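Local atomic coordinates of phytoene synthase (PDB entry 5IYS), a protein that probably joins two farnesyl diphosphates head to head into a C30 carotenoid precursor, and here binds two farnesyl thiodiphosphate molecules together with magnesium. Residues C132-G137 with G162-L167; T168-R172 with Y249-L253. All coordinates share one frame; numbering follows the deposited sequence.

Interaction 1: residues C132-G137 with G162-L167; sequences CYYVAG and GEAMQL. With FPS (S-[(2E,6E)-3,7,11-trimethyldodeca-2,6,10-trienyl] trihydrogen thiodiphosphate), chain G; FPS (S-[(2E,6E)-3,7,11-trimethyldodeca-2,6,10-trienyl] trihydrogen thiodiphosphate), chain H.
Cys132 and Ala136, one turn apart on helix 125-143, press against Gly162, Glu163 and Gln166 of helix 155-172. The tight part lies at the glycines: CA of Gly137 and CA of Gly162 stand 4.1 Å apart, and the methyl CB of Ala136 rests 3.3 Å from Gly162 O. With no side chain on Gly162, the backbone at Ala136 and Gly137 can come this close, although the axes of the short segments, crossing at 96°, are 8.1 Å apart. Cys132 SG touches Gln166 CG at 3.5 Å, and Cys132 CB meets Glu163 CG at 3.7 Å. In this all-helical fold of the squalene/phytoene synthase family, the wider pi-type turn at 133-137 faces the prenyl pocket: Val135 O approaches C4 of one farnesyl thiodiphosphate (chain H), and Ala136 O lies 3.7 Å from C7 of the other (chain G). CG of Gln166 points away from the backbone N (chi1 179°) and the chain then bends at chi2 (54°), which brings NE2 beside Val135 CG2 at 3.6 Å and near both ligands' C4 methyls; this buried amide nitrogen has no polar partner. The looser margin is at partly exposed Glu163, whose extended chain touches Glu129 and leads its carboxylate away from Cys132.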
ATOM      1  N   CYS A 132      -2.549  -4.688  -9.184  1.00 21.46           N
ATOM      2  CA  CYS A 132      -2.617  -3.694  -8.102  1.00 19.07           C
ATOM      3  C   CYS A 132      -3.589  -4.163  -7.047  1.00 20.45           C
ATOM      4  O   CYS A 132      -3.361  -3.883  -5.881  1.00 20.65           O
ATOM      5  CB  CYS A 132      -3.046  -2.317  -8.584  1.00 20.17           C
ATOM      6  SG  CYS A 132      -1.842  -1.465  -9.640  1.00 24.61           S
ATOM      7  N   TYR A 133      -4.613  -4.937  -7.416  1.00 17.48           N
ATOM      8  CA  TYR A 133      -5.508  -5.484  -6.380  1.00 19.71           C
ATOM      9  C   TYR A 133      -4.690  -6.429  -5.506  1.00 20.43           C
ATOM     10  O   TYR A 133      -4.731  -6.381  -4.269  1.00 20.22           O
ATOM     11  CB  TYR A 133      -6.738  -6.230  -6.937  1.00 17.67           C
ATOM     12  CG  TYR A 133      -7.366  -7.055  -5.832  1.00 21.01           C
ATOM     13  CD1 TYR A 133      -7.886  -6.417  -4.706  1.00 20.67           C
ATOM     14  CD2 TYR A 133      -7.126  -8.424  -5.738  1.00 18.90           C
ATOM     15  CE1 TYR A 133      -8.253  -7.139  -3.555  1.00 15.48           C
ATOM     16  CE2 TYR A 133      -7.544  -9.160  -4.616  1.00 19.48           C
ATOM     17  CZ  TYR A 133      -8.084  -8.493  -3.525  1.00 18.84           C
ATOM     18  OH  TYR A 133      -8.421  -9.147  -2.355  1.00 23.80           O
ATOM     19  N   TYR A 134      -4.047  -7.397  -6.142  1.00 20.55           N
ATOM     20  CA  TYR A 134      -3.419  -8.454  -5.354  1.00 19.11           C
ATOM     21  C   TYR A 134      -2.387  -7.911  -4.369  1.00 21.72           C
ATOM     22  O   TYR A 134      -2.294  -8.405  -3.238  1.00 23.87           O
ATOM     23  CB  TYR A 134      -2.806  -9.534  -6.236  1.00 18.17           C
ATOM     24  CG  TYR A 134      -3.881 -10.489  -6.717  1.00 19.04           C
ATOM     25  CD1 TYR A 134      -4.302 -11.554  -5.921  1.00 21.26           C
ATOM     26  CD2 TYR A 134      -4.561 -10.247  -7.899  1.00 20.29           C
ATOM     27  CE1 TYR A 134      -5.352 -12.395  -6.332  1.00 23.34           C
ATOM     28  CE2 TYR A 134      -5.598 -11.086  -8.321  1.00 21.04           C
ATOM     29  CZ  TYR A 134      -5.970 -12.169  -7.543  1.00 24.58           C
ATOM     30  OH  TYR A 134      -6.998 -12.995  -7.968  1.00 26.12           O
ATOM     31  N   VAL A 135      -1.619  -6.905  -4.767  1.00 20.27           N
ATOM     32  CA  VAL A 135      -0.580  -6.437  -3.847  1.00 18.71           C
ATOM     33  C   VAL A 135      -0.936  -5.170  -3.082  1.00 20.35           C
ATOM     34  O   VAL A 135      -0.125  -4.687  -2.298  1.00 21.38           O
ATOM     35  CB  VAL A 135       0.769  -6.210  -4.537  1.00 20.19           C
ATOM     36  CG1 VAL A 135       1.280  -7.488  -5.186  1.00 23.41           C
ATOM     37  CG2 VAL A 135       0.682  -5.028  -5.528  1.00 21.40           C
ATOM     38  N   ALA A 136      -2.055  -4.528  -3.392  1.00 15.22           N
ATOM     39  CA  ALA A 136      -2.292  -3.242  -2.758  1.00 16.18           C
ATOM     40  C   ALA A 136      -3.742  -3.060  -2.370  1.00 16.80           C
ATOM     41  O   ALA A 136      -4.054  -2.714  -1.227  1.00 16.64           O
ATOM     42  CB  ALA A 136      -1.755  -2.080  -3.638  1.00 16.33           C
ATOM     43  N   GLY A 137      -4.647  -3.365  -3.297  1.00 17.23           N
ATOM     44  CA  GLY A 137      -6.074  -3.367  -2.952  1.00 16.37           C
ATOM     45  C   GLY A 137      -6.398  -4.382  -1.861  1.00 17.32           C
ATOM     46  O   GLY A 137      -7.229  -4.124  -0.976  1.00 14.41           O
ATOM     47  N   GLY A 162      -6.252   1.473  -2.503  1.00 15.60           N
ATOM     48  CA  GLY A 162      -5.050   0.619  -2.615  1.00 16.99           C
ATOM     49  C   GLY A 162      -4.474   0.654  -4.023  1.00 16.88           C
ATOM     50  O   GLY A 162      -3.266   0.777  -4.226  1.00 15.96           O
ATOM     51  N   GLU A 163      -5.347   0.588  -5.020  1.00 16.01           N
ATOM     52  CA  GLU A 163      -4.915   0.800  -6.386  1.00 13.49           C
ATOM     53  C   GLU A 163      -4.287   2.173  -6.660  1.00 15.04           C
ATOM     54  O   GLU A 163      -3.266   2.263  -7.345  1.00 16.46           O
ATOM     55  CB  GLU A 163      -6.062   0.525  -7.389  1.00 16.01           C
ATOM     56  CG  GLU A 163      -5.567   0.392  -8.826  1.00 16.89           C
ATOM     57  CD  GLU A 163      -6.733   0.334  -9.831  1.00 29.94           C
ATOM     58  OE1 GLU A 163      -7.878   0.050  -9.420  1.00 37.47           O
ATOM     59  OE2 GLU A 163      -6.525   0.630 -11.024  1.00 33.24           O
ATOM     60  N   ALA A 164      -4.909   3.243  -6.178  1.00 13.92           N
ATOM     61  CA  ALA A 164      -4.343   4.579  -6.376  1.00 16.60           C
ATOM     62  C   ALA A 164      -2.921   4.623  -5.792  1.00 17.50           C
ATOM     63  O   ALA A 164      -2.026   5.285  -6.331  1.00 16.10           O
ATOM     64  CB  ALA A 164      -5.248   5.648  -5.682  1.00 14.79           C
ATOM     65  N   MET A 165      -2.768   4.092  -4.585  1.00 15.39           N
ATOM     66  CA  MET A 165      -1.453   4.103  -3.944  1.00 15.86           C
ATOM     67  C   MET A 165      -0.405   3.283  -4.700  1.00 16.47           C
ATOM     68  O   MET A 165       0.772   3.677  -4.795  1.00 16.60           O
ATOM     69  CB  MET A 165      -1.598   3.615  -2.499  1.00 14.81           C
ATOM     70  CG  MET A 165      -2.151   4.692  -1.562  1.00 15.20           C
ATOM     71  SD  MET A 165      -2.403   3.985   0.111  1.00 24.03           S
ATOM     72  CE  MET A 165      -2.974   5.466   0.935  1.00 23.50           C
ATOM     73  N   GLN A 166      -0.804   2.118  -5.191  1.00 15.83           N
ATOM     74  CA  GLN A 166       0.140   1.253  -5.900  1.00 18.60           C
ATOM     75  C   GLN A 166       0.554   1.959  -7.205  1.00 19.30           C
ATOM     76  O   GLN A 166       1.719   1.895  -7.569  1.00 15.72           O
ATOM     77  CB  GLN A 166      -0.495  -0.109  -6.208  1.00 19.36           C
ATOM     78  CG  GLN A 166       0.389  -1.074  -6.973  1.00 23.27           C
ATOM     79  CD  GLN A 166       1.725  -1.294  -6.287  1.00 33.59           C
ATOM     80  OE1 GLN A 166       2.777  -1.055  -6.876  1.00 40.42           O
ATOM     81  NE2 GLN A 166       1.683  -1.593  -4.998  1.00 31.45           N
ATOM     82  N   LEU A 167      -0.394   2.567  -7.919  1.00 15.19           N
ATOM     83  CA  LEU A 167      -0.061   3.354  -9.126  1.00 15.86           C
ATOM     84  C   LEU A 167       0.911   4.486  -8.808  1.00 17.47           C
ATOM     85  O   LEU A 167       1.804   4.801  -9.593  1.00 17.45           O
ATOM     86  CB  LEU A 167      -1.330   3.975  -9.726  1.00 16.90           C
ATOM     87  CG  LEU A 167      -2.261   3.027 -10.482  1.00 19.64           C
ATOM     88  CD1 LEU A 167      -3.407   3.791 -11.117  1.00 21.16           C
ATOM     89  CD2 LEU A 167      -1.471   2.240 -11.528  1.00 21.86           C
TER
HETATM   90  C1  FPS G 506       3.532   1.368   0.186  1.00 41.38           C
HETATM   91  S1  FPS G 506       4.205   0.427   1.503  1.00 41.48           S
HETATM   92  C2  FPS G 506       2.081   0.922   0.174  1.00 37.31           C
HETATM   93  C3  FPS G 506       1.335   0.789  -0.936  1.00 38.26           C
HETATM   94  C4  FPS G 506       1.901   1.114  -2.286  1.00 34.47           C
HETATM   95  C5  FPS G 506      -0.111   0.337  -0.861  1.00 33.77           C
HETATM   96  C6  FPS G 506      -0.623   0.034   0.547  1.00 33.25           C
HETATM   97  C7  FPS G 506      -2.137  -0.016   0.508  1.00 23.11           C
HETATM   98  C8  FPS G 506      -2.897   0.439   1.520  1.00 23.82           C
HETATM   99  C10 FPS G 506      -4.391   0.221   1.418  1.00 18.71           C
HETATM  100  C9  FPS G 506      -2.322   1.081   2.761  1.00 24.60           C
HETATM  101  C11 FPS G 506      -5.105   1.568   1.560  1.00 20.62           C
HETATM  102  C12 FPS G 506      -6.610   1.375   1.645  1.00 17.93           C
HETATM  103  C13 FPS G 506      -7.310   1.278   2.799  1.00 20.11           C
HETATM  104  C14 FPS G 506      -8.808   1.121   2.756  1.00 20.31           C
HETATM  105  C15 FPS G 506      -6.642   1.356   4.147  1.00 23.53           C
HETATM  106  PA  FPS G 506       5.961   1.253   2.208  1.00 39.78           P
HETATM  107  O1A FPS G 506       6.190   0.904   3.612  1.00 38.97           O
HETATM  108  O2A FPS G 506       7.054   0.424   1.350  1.00 46.92           O
HETATM  109  O3A FPS G 506       6.198   2.790   1.850  1.00 46.79           O
HETATM  110  PB  FPS G 506       6.898   3.083   0.414  1.00 43.56           P
HETATM  111  O1B FPS G 506       8.385   3.244   0.573  1.00 45.94           O
HETATM  112  O2B FPS G 506       6.154   4.298  -0.088  1.00 39.85           O
HETATM  113  O3B FPS G 506       6.710   1.970  -0.594  1.00 50.92           O
HETATM  114  C1  FPS H 507       5.176  -1.575  -1.463  1.00 43.94           C
HETATM  115  S1  FPS H 507       5.095  -1.422  -3.221  1.00 52.16           S
HETATM  116  C2  FPS H 507       4.778  -2.975  -1.065  1.00 39.65           C
HETATM  117  C3  FPS H 507       3.531  -3.473  -1.144  1.00 38.60           C
HETATM  118  C4  FPS H 507       2.372  -2.721  -1.744  1.00 33.82           C
HETATM  119  C5  FPS H 507       3.306  -4.883  -0.648  1.00 33.54           C
HETATM  120  C6  FPS H 507       3.316  -4.952   0.878  1.00 22.93           C
HETATM  121  C7  FPS H 507       2.445  -3.860   1.476  1.00 22.36           C
HETATM  122  C8  FPS H 507       2.882  -3.096   2.488  1.00 26.60           C
HETATM  123  C10 FPS H 507       1.961  -1.999   2.967  1.00 23.92           C
HETATM  124  C9  FPS H 507       4.268  -3.262   3.053  1.00 25.91           C
HETATM  125  C11 FPS H 507       1.062  -2.430   4.104  1.00 23.61           C
HETATM  126  C12 FPS H 507       0.575  -1.104   4.675  1.00 17.85           C
HETATM  127  C13 FPS H 507      -0.301  -0.994   5.691  1.00 19.83           C
HETATM  128  C14 FPS H 507      -0.900  -2.173   6.394  1.00 19.47           C
HETATM  129  C15 FPS H 507      -0.705   0.379   6.128  1.00 17.53           C
HETATM  130  PA  FPS H 507       7.033  -1.872  -3.680  1.00 46.32           P
HETATM  131  O1A FPS H 507       7.339  -3.249  -3.222  1.00 45.10           O
HETATM  132  O2A FPS H 507       7.209  -1.794  -5.278  1.00 40.73           O
HETATM  133  O3A FPS H 507       7.950  -0.652  -3.135  1.00 47.53           O
HETATM  134  PB  FPS H 507       8.990  -0.658  -1.928  1.00 53.74           P
HETATM  135  O1B FPS H 507      10.326  -0.392  -2.567  1.00 55.27           O
HETATM  136  O2B FPS H 507       9.049  -1.971  -1.177  1.00 53.73           O
HETATM  137  O3B FPS H 507       8.558   0.444  -0.984  1.00 49.12           O

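Interaction 2: residues T168-R172 with Y249-L253; sequences TNILR and YREQL. With MG (magnesium ion), chain D; FPS (S-[(2E,6E)-3,7,11-trimethyldodeca-2,6,10-trienyl] trihydrogen thiodiphosphate), chain G; FPS (S-[(2E,6E)-3,7,11-trimethyldodeca-2,6,10-trienyl] trihydrogen thiodiphosphate), chain H.
The ring of Tyr249 meets the backbone N of Asn169 and O2B of the chain G farnesyl thiodiphosphate at its edge, while NE2 of Gln252 lies over the centre of one face, 3.2 Å above the plane. The Arg172 guanidinium likewise receives Gln252 OE1 and that same O2B at its edge. Here the end of helix 155-172 meets helix 236-258 in the diphosphate-binding part of the all-helical squalene/phytoene synthase fold. Gln252 bridges Arg172 and its own helix: OE1 accepts from Arg172 NH1 at 2.9 Å, with guanidinium and amide planes turned 73° apart, while NE2 donates to the backbone O of Tyr249, in the carbonyl plane and on a lone pair. This grip at both ends of the amide fixes which way round it sits. O2B is held by Arg172 NH1 at 2.7 Å and by Tyr249 OH at 2.8 Å. Asn169 ND2 donates to that hydroxyl almost straight (169°), its amide lying nearly coplanar with the ring. Behind the polar front, Thr168 CG2 packs on Tyr249 CD2 and Leu253 CD2; its hydroxyl OG1 turns instead to Ala164 O and Tyr224 OH. Leu171 CD1 extends this apolar patch, meeting Leu253 CD2 at 3.8 Å. With Asn169 ND2 fixed by the tyrosine, the other end of the amide faces a magnesium ion, which is also bound by O2A of the chain H ligand and three waters: Asn169 OD1 coordinates it at 2.1 Å.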
ATOM      1  N   THR A 168       0.672   5.167  -7.691  1.00 14.30           N
ATOM      2  CA  THR A 168       1.589   6.216  -7.231  1.00 16.78           C
ATOM      3  C   THR A 168       2.990   5.646  -6.983  1.00 17.68           C
ATOM      4  O   THR A 168       4.004   6.225  -7.397  1.00 20.54           O
ATOM      5  CB  THR A 168       1.052   6.833  -5.918  1.00 15.92           C
ATOM      6  OG1 THR A 168      -0.278   7.350  -6.137  1.00 16.63           O
ATOM      7  CG2 THR A 168       1.971   7.946  -5.416  1.00 17.64           C
ATOM      8  N   ASN A 169       3.055   4.495  -6.325  1.00 18.01           N
ATOM      9  CA  ASN A 169       4.347   3.833  -6.090  1.00 18.71           C
ATOM     10  C   ASN A 169       5.092   3.501  -7.391  1.00 21.38           C
ATOM     11  O   ASN A 169       6.314   3.732  -7.525  1.00 16.51           O
ATOM     12  CB  ASN A 169       4.128   2.592  -5.216  1.00 18.69           C
ATOM     13  CG  ASN A 169       5.434   1.909  -4.828  1.00 23.72           C
ATOM     14  OD1 ASN A 169       6.034   1.240  -5.655  1.00 22.82           O
ATOM     15  ND2 ASN A 169       5.861   2.059  -3.571  1.00 27.99           N
ATOM     16  N   ILE A 170       4.319   3.046  -8.372  1.00 17.17           N
ATOM     17  CA  ILE A 170       4.835   2.719  -9.698  1.00 19.16           C
ATOM     18  C   ILE A 170       5.430   3.965 -10.383  1.00 19.27           C
ATOM     19  O   ILE A 170       6.565   3.956 -10.905  1.00 21.05           O
ATOM     20  CB  ILE A 170       3.700   2.106 -10.560  1.00 17.95           C
ATOM     21  CG1 ILE A 170       3.441   0.641 -10.167  1.00 13.06           C
ATOM     22  CG2 ILE A 170       4.057   2.145 -12.023  1.00 19.65           C
ATOM     23  CD1 ILE A 170       2.129   0.037 -10.732  1.00 16.32           C
ATOM     24  N   LEU A 171       4.675   5.055 -10.318  1.00 18.59           N
ATOM     25  CA  LEU A 171       5.021   6.309 -10.986  1.00 19.28           C
ATOM     26  C   LEU A 171       6.194   6.974 -10.293  1.00 21.69           C
ATOM     27  O   LEU A 171       6.998   7.686 -10.907  1.00 23.78           O
ATOM     28  CB  LEU A 171       3.801   7.240 -10.986  1.00 19.20           C
ATOM     29  CG  LEU A 171       2.719   6.831 -11.996  1.00 19.19           C
ATOM     30  CD1 LEU A 171       1.431   7.548 -11.686  1.00 20.57           C
ATOM     31  CD2 LEU A 171       3.167   7.165 -13.463  1.00 21.03           C
ATOM     32  N   ARG A 172       6.317   6.717  -9.000  1.00 20.06           N
ATOM     33  CA  ARG A 172       7.423   7.287  -8.236  1.00 21.56           C
ATOM     34  C   ARG A 172       8.736   6.597  -8.609  1.00 21.18           C
ATOM     35  O   ARG A 172       9.805   7.216  -8.552  1.00 25.47           O
ATOM     36  CB  ARG A 172       7.115   7.169  -6.733  1.00 24.18           C
ATOM     37  CG  ARG A 172       8.161   7.775  -5.790  1.00 19.12           C
ATOM     38  CD  ARG A 172       7.852   7.341  -4.350  1.00 19.70           C
ATOM     39  NE  ARG A 172       8.162   5.918  -4.195  1.00 23.30           N
ATOM     40  CZ  ARG A 172       7.925   5.204  -3.100  1.00 28.12           C
ATOM     41  NH1 ARG A 172       7.235   5.742  -2.106  1.00 18.55           N
ATOM     42  NH2 ARG A 172       8.366   3.954  -3.021  1.00 32.31           N
ATOM     43  N   TYR A 249       0.417   9.891   0.784  1.00 15.80           N
ATOM     44  CA  TYR A 249       0.909   9.067  -0.311  1.00 17.11           C
ATOM     45  C   TYR A 249       0.709   9.773  -1.665  1.00 15.17           C
ATOM     46  O   TYR A 249       1.628   9.794  -2.485  1.00 15.84           O
ATOM     47  CB  TYR A 249       0.296   7.661  -0.288  1.00 12.57           C
ATOM     48  CG  TYR A 249       1.303   6.633  -0.722  1.00 18.66           C
ATOM     49  CD1 TYR A 249       2.347   6.268   0.118  1.00 19.92           C
ATOM     50  CD2 TYR A 249       1.276   6.122  -2.012  1.00 18.81           C
ATOM     51  CE1 TYR A 249       3.266   5.319  -0.264  1.00 21.15           C
ATOM     52  CE2 TYR A 249       2.199   5.166  -2.426  1.00 19.45           C
ATOM     53  CZ  TYR A 249       3.195   4.793  -1.550  1.00 22.11           C
ATOM     54  OH  TYR A 249       4.131   3.887  -1.949  1.00 22.33           O
ATOM     55  N   ARG A 250      -0.441  10.419  -1.845  1.00 16.90           N
ATOM     56  CA  ARG A 250      -0.797  11.064  -3.116  1.00 18.34           C
ATOM     57  C   ARG A 250       0.151  12.209  -3.453  1.00 20.10           C
ATOM     58  O   ARG A 250       0.379  12.534  -4.622  1.00 16.69           O
ATOM     59  CB  ARG A 250      -2.215  11.653  -3.047  1.00 17.73           C
ATOM     60  CG  ARG A 250      -2.615  12.377  -4.330  1.00 20.86           C
ATOM     61  CD  ARG A 250      -4.102  12.756  -4.292  1.00 21.80           C
ATOM     62  NE  ARG A 250      -4.320  13.709  -3.205  1.00 22.74           N
ATOM     63  CZ  ARG A 250      -5.500  14.236  -2.906  1.00 28.27           C
ATOM     64  NH1 ARG A 250      -6.572  13.869  -3.601  1.00 23.35           N
ATOM     65  NH2 ARG A 250      -5.620  15.062  -1.867  1.00 21.06           N
ATOM     66  N   GLU A 251       0.562  12.916  -2.407  1.00 18.60           N
ATOM     67  CA  GLU A 251       1.532  14.012  -2.526  1.00 20.78           C
ATOM     68  C   GLU A 251       2.804  13.660  -3.277  1.00 20.85           C
ATOM     69  O   GLU A 251       3.391  14.513  -3.956  1.00 20.27           O
ATOM     70  CB  GLU A 251       1.867  14.554  -1.121  1.00 20.19           C
ATOM     71  CG  GLU A 251       2.928  15.657  -1.137  1.00 23.31           C
ATOM     72  CD  GLU A 251       2.406  16.996  -1.632  1.00 33.24           C
ATOM     73  OE1 GLU A 251       1.182  17.143  -1.840  1.00 27.61           O
ATOM     74  OE2 GLU A 251       3.244  17.899  -1.866  1.00 31.96           O
ATOM     75  N   GLN A 252       3.191  12.387  -3.269  1.00 21.14           N
ATOM     76  CA  GLN A 252       4.364  12.004  -4.047  1.00 21.44           C
ATOM     77  C   GLN A 252       4.245  12.211  -5.550  1.00 22.44           C
ATOM     78  O   GLN A 252       5.267  12.342  -6.235  1.00 23.13           O
ATOM     79  CB  GLN A 252       4.792  10.564  -3.758  1.00 21.45           C
ATOM     80  CG  GLN A 252       4.978  10.341  -2.257  1.00 21.07           C
ATOM     81  CD  GLN A 252       5.234   8.894  -1.936  1.00 28.71           C
ATOM     82  OE1 GLN A 252       6.380   8.486  -1.737  1.00 24.39           O
ATOM     83  NE2 GLN A 252       4.195   8.081  -2.060  1.00 21.51           N
ATOM     84  N   LEU A 253       3.018  12.214  -6.072  1.00 21.91           N
ATOM     85  CA  LEU A 253       2.833  12.586  -7.475  1.00 21.98           C
ATOM     86  C   LEU A 253       3.323  14.018  -7.721  1.00 24.76           C
ATOM     87  O   LEU A 253       3.965  14.292  -8.735  1.00 24.89           O
ATOM     88  CB  LEU A 253       1.367  12.439  -7.908  1.00 20.14           C
ATOM     89  CG  LEU A 253       0.787  11.011  -7.799  1.00 17.30           C
ATOM     90  CD1 LEU A 253      -0.698  11.099  -8.100  1.00 23.11           C
ATOM     91  CD2 LEU A 253       1.456  10.064  -8.778  1.00 20.13           C
TER
HETATM   92 MG    MG D 503       7.310  -0.302  -6.409  1.00 46.23          MG
HETATM   93  C1  FPS G 506       3.532   1.368   0.186  1.00 41.38           C
HETATM   94  S1  FPS G 506       4.205   0.427   1.503  1.00 41.48           S
HETATM   95  C2  FPS G 506       2.081   0.922   0.174  1.00 37.31           C
HETATM   96  C3  FPS G 506       1.335   0.789  -0.936  1.00 38.26           C
HETATM   97  C4  FPS G 506       1.901   1.114  -2.286  1.00 34.47           C
HETATM   98  C5  FPS G 506      -0.111   0.337  -0.861  1.00 33.77           C
HETATM   99  C6  FPS G 506      -0.623   0.034   0.547  1.00 33.25           C
HETATM  100  C7  FPS G 506      -2.137  -0.016   0.508  1.00 23.11           C
HETATM  101  C8  FPS G 506      -2.897   0.439   1.520  1.00 23.82           C
HETATM  102  C10 FPS G 506      -4.391   0.221   1.418  1.00 18.71           C
HETATM  103  C9  FPS G 506      -2.322   1.081   2.761  1.00 24.60           C
HETATM  104  C11 FPS G 506      -5.105   1.568   1.560  1.00 20.62           C
HETATM  105  C12 FPS G 506      -6.610   1.375   1.645  1.00 17.93           C
HETATM  106  C13 FPS G 506      -7.310   1.278   2.799  1.00 20.11           C
HETATM  107  C14 FPS G 506      -8.808   1.121   2.756  1.00 20.31           C
HETATM  108  C15 FPS G 506      -6.642   1.356   4.147  1.00 23.53           C
HETATM  109  PA  FPS G 506       5.961   1.253   2.208  1.00 39.78           P
HETATM  110  O1A FPS G 506       6.190   0.904   3.612  1.00 38.97           O
HETATM  111  O2A FPS G 506       7.054   0.424   1.350  1.00 46.92           O
HETATM  112  O3A FPS G 506       6.198   2.790   1.850  1.00 46.79           O
HETATM  113  PB  FPS G 506       6.898   3.083   0.414  1.00 43.56           P
HETATM  114  O1B FPS G 506       8.385   3.244   0.573  1.00 45.94           O
HETATM  115  O2B FPS G 506       6.154   4.298  -0.088  1.00 39.85           O
HETATM  116  O3B FPS G 506       6.710   1.970  -0.594  1.00 50.92           O
HETATM  117  C1  FPS H 507       5.176  -1.575  -1.463  1.00 43.94           C
HETATM  118  S1  FPS H 507       5.095  -1.422  -3.221  1.00 52.16           S
HETATM  119  C2  FPS H 507       4.778  -2.975  -1.065  1.00 39.65           C
HETATM  120  C3  FPS H 507       3.531  -3.473  -1.144  1.00 38.60           C
HETATM  121  C4  FPS H 507       2.372  -2.721  -1.744  1.00 33.82           C
HETATM  122  C5  FPS H 507       3.306  -4.883  -0.648  1.00 33.54           C
HETATM  123  C6  FPS H 507       3.316  -4.952   0.878  1.00 22.93           C
HETATM  124  C7  FPS H 507       2.445  -3.860   1.476  1.00 22.36           C
HETATM  125  C8  FPS H 507       2.882  -3.096   2.488  1.00 26.60           C
HETATM  126  C10 FPS H 507       1.961  -1.999   2.967  1.00 23.92           C
HETATM  127  C9  FPS H 507       4.268  -3.262   3.053  1.00 25.91           C
HETATM  128  C11 FPS H 507       1.062  -2.430   4.104  1.00 23.61           C
HETATM  129  C12 FPS H 507       0.575  -1.104   4.675  1.00 17.85           C
HETATM  130  C13 FPS H 507      -0.301  -0.994   5.691  1.00 19.83           C
HETATM  131  C14 FPS H 507      -0.900  -2.173   6.394  1.00 19.47           C
HETATM  132  C15 FPS H 507      -0.705   0.379   6.128  1.00 17.53           C
HETATM  133  PA  FPS H 507       7.033  -1.872  -3.680  1.00 46.32           P
HETATM  134  O1A FPS H 507       7.339  -3.249  -3.222  1.00 45.10           O
HETATM  135  O2A FPS H 507       7.209  -1.794  -5.278  1.00 40.73           O
HETATM  136  O3A FPS H 507       7.950  -0.652  -3.135  1.00 47.53           O
HETATM  137  PB  FPS H 507       8.990  -0.658  -1.928  1.00 53.74           P
HETATM  138  O1B FPS H 507      10.326  -0.392  -2.567  1.00 55.27           O
HETATM  139  O2B FPS H 507       9.049  -1.971  -1.177  1.00 53.73           O
HETATM  140  O3B FPS H 507       8.558   0.444  -0.984  1.00 49.12           O
HETATM  141  O   HOH W   1       7.340   0.674  -7.933  1.00 31.81           O
HETATM  142  O   HOH W   2       6.145  -1.453  -7.513  1.00 33.82           O
HETATM  143  O   HOH W   3       8.301   0.700  -5.515  1.00 31.32           O

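Helix 155-172 serves both contacts, offering 162-167 to helix 125-143 in interaction 1 and 168-172 to helix 236-258 in interaction 2. Both are buried, but the centre of interaction 1 lies about 6 Å from that of the chain, against about 11 Å for interaction 2. They touch where Met165 O packs 3.1 Å from Tyr249 CE2. Interaction 1 has no hydrogen bonds between its segments and sits by the hydrocarbon tails; interaction 2 is bonded through polar side chains and meets the thiodiphosphate groups of both ligands and a magnesium ion. Both ligands reach both contacts. One helix follows the pocket from its prenyl part to its charged end, Gln166 to Asn169 within a turn.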